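Local coordinates for protein acyl-ACP thioesterase (Bacteroides thetaiotaomicron, PDB 2ESS) that probably hydrolyses the thioester of fatty acyl-acyl carrier protein to release fatty acids, and binds calcium, at residues Val230-Asn235 with Val239-Lys244. Residues are numbered along the deposited sequence; the frame is centred on the assembly and turned at random.
Sequences VEVKKN and VVCRSK
Glu231 and Arg242 run side by side on one face of the sheet, and their charged ends meet in a salt bridge whose hydrogen bond is weak: NH1 of Arg242 lies 3.3 Å from OE2 of Glu231. The bond is nearly straight (171°) and reaches the guanidinium at its edge, although the carboxylate plane is turned 62° from it. With CG anti to the backbone N (chi1 -168°), the extended Glu231 also lays its carboxyl carbon CD 3.5 Å from CG2 of Val239, a compact branched residue whose methyl lies against the carboxylate. A leucine in place of Glu231 would probably leave Arg242 without this charged mate, its bent chain freer to turn.

The backbones form an antiparallel beta hairpin, strands 227-234 and 238-247, within the C-terminal hotdog domain. Val230 and Ser243 exchange two hydrogen bonds, Val230 N to Ser243 O (2.9 Å) and Ser243 N to Val230 O. Nearer the turn a classic beta bulge sets Val240 and Cys241 both against Val232, whose carbonyl O takes a good bond from Val240 N (2.8 Å) and a weak one from Cys241 N (3.4 Å).

On the other face, Val232 places CG2 3.6 Å from SG of Cys241, small enough to pack closely. CG1 of Val232 meets CG2 of the bulge residue Val240. Helix 178-186 covers this apolar patch through Tyr181 and Ile185, where beta-branched valines suit both strand and core. Buried Ser243 satisfies its hydroxyl at Glu203 O of the adjoining strand. Lys234 lends its aliphatic CD to CG1 of Val240, 3.7 Å away, and carries its ammonium on to Glu209 O.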
# COMPACT_ATOMS: atom_id res chain seq x y z
N VAL A 230 13.31 -11.84 -14.76
CA VAL A 230 13.01 -12.50 -13.52
C VAL A 230 11.84 -13.47 -13.75
O VAL A 230 10.88 -13.17 -14.49
CB VAL A 230 12.70 -11.48 -12.38
CG1 VAL A 230 12.32 -12.21 -11.08
CG2 VAL A 230 13.88 -10.50 -12.16
N GLU A 231 11.96 -14.64 -13.16
CA GLU A 231 10.90 -15.62 -13.14
C GLU A 231 10.64 -15.97 -11.68
O GLU A 231 11.58 -16.14 -10.93
CB GLU A 231 11.35 -16.86 -13.93
CG GLU A 231 10.29 -17.85 -14.24
CD GLU A 231 10.75 -18.88 -15.30
OE1 GLU A 231 11.55 -19.78 -14.94
OE2 GLU A 231 10.31 -18.79 -16.48
N VAL A 232 9.37 -15.99 -11.29
CA VAL A 232 8.93 -16.44 -9.98
C VAL A 232 8.24 -17.79 -10.15
O VAL A 232 7.36 -17.95 -11.00
CB VAL A 232 7.97 -15.45 -9.28
CG1 VAL A 232 7.71 -15.88 -7.82
CG2 VAL A 232 8.51 -14.01 -9.30
N LYS A 233 8.65 -18.78 -9.36
CA LYS A 233 8.03 -20.10 -9.36
C LYS A 233 7.45 -20.44 -7.99
O LYS A 233 7.98 -20.02 -6.95
CB LYS A 233 9.04 -21.19 -9.72
CG LYS A 233 9.58 -21.11 -11.10
CD LYS A 233 10.52 -22.26 -11.36
CE LYS A 233 11.34 -22.01 -12.61
NZ LYS A 233 12.27 -23.16 -12.89
N LYS A 234 6.37 -21.21 -7.97
CA LYS A 234 5.85 -21.71 -6.71
C LYS A 234 6.16 -23.19 -6.52
O LYS A 234 6.20 -23.99 -7.48
CB LYS A 234 4.34 -21.44 -6.57
CG LYS A 234 3.41 -22.36 -7.35
CD LYS A 234 1.94 -21.93 -7.17
CE LYS A 234 1.02 -22.75 -8.08
NZ LYS A 234 -0.40 -22.48 -7.84
N ASN A 235 6.41 -23.52 -5.26
CA ASN A 235 6.71 -24.85 -4.82
C ASN A 235 7.67 -25.57 -5.77
O ASN A 235 7.48 -26.72 -6.14
CB ASN A 235 5.39 -25.58 -4.53
CG ASN A 235 4.53 -24.83 -3.45
OD1 ASN A 235 5.07 -24.28 -2.46
ND2 ASN A 235 3.22 -24.81 -3.65
N VAL A 239 5.81 -21.94 -12.86
CA VAL A 239 5.97 -20.50 -13.02
C VAL A 239 4.68 -19.77 -12.70
O VAL A 239 3.62 -20.10 -13.25
CB VAL A 239 6.46 -20.13 -14.42
CG1 VAL A 239 6.47 -18.62 -14.59
CG2 VAL A 239 7.86 -20.71 -14.66
N VAL A 240 4.76 -18.78 -11.81
CA VAL A 240 3.60 -17.94 -11.52
C VAL A 240 3.66 -16.55 -12.17
O VAL A 240 2.62 -15.99 -12.52
CB VAL A 240 3.29 -17.83 -10.00
CG1 VAL A 240 2.93 -19.24 -9.48
CG2 VAL A 240 4.46 -17.19 -9.22
N CYS A 241 4.85 -15.99 -12.31
CA CYS A 241 4.98 -14.76 -13.10
C CYS A 241 6.39 -14.59 -13.60
O CYS A 241 7.30 -15.26 -13.14
CB CYS A 241 4.51 -13.55 -12.32
SG CYS A 241 5.38 -13.19 -10.86
N ARG A 242 6.53 -13.70 -14.58
CA ARG A 242 7.81 -13.28 -15.12
C ARG A 242 7.78 -11.76 -15.18
O ARG A 242 6.69 -11.13 -15.21
CB ARG A 242 8.06 -13.88 -16.52
CG ARG A 242 8.31 -15.38 -16.47
CD ARG A 242 8.66 -16.01 -17.82
NE ARG A 242 7.41 -16.29 -18.47
CZ ARG A 242 6.83 -17.48 -18.56
NH1 ARG A 242 7.40 -18.59 -18.10
NH2 ARG A 242 5.66 -17.52 -19.15
N SER A 243 8.99 -11.19 -15.19
CA SER A 243 9.18 -9.77 -15.15
C SER A 243 10.43 -9.38 -15.90
O SER A 243 11.39 -10.15 -16.03
CB SER A 243 9.25 -9.29 -13.69
OG SER A 243 9.50 -7.90 -13.59
N LYS A 244 10.39 -8.17 -16.44
CA LYS A 244 11.53 -7.54 -17.04
C LYS A 244 11.70 -6.16 -16.40
O LYS A 244 10.74 -5.40 -16.24
CB LYS A 244 11.35 -7.47 -18.54
CG LYS A 244 12.54 -6.98 -19.30
CD LYS A 244 12.22 -6.82 -20.79
CE LYS A 244 11.88 -8.15 -21.43
NZ LYS A 244 11.95 -8.08 -22.90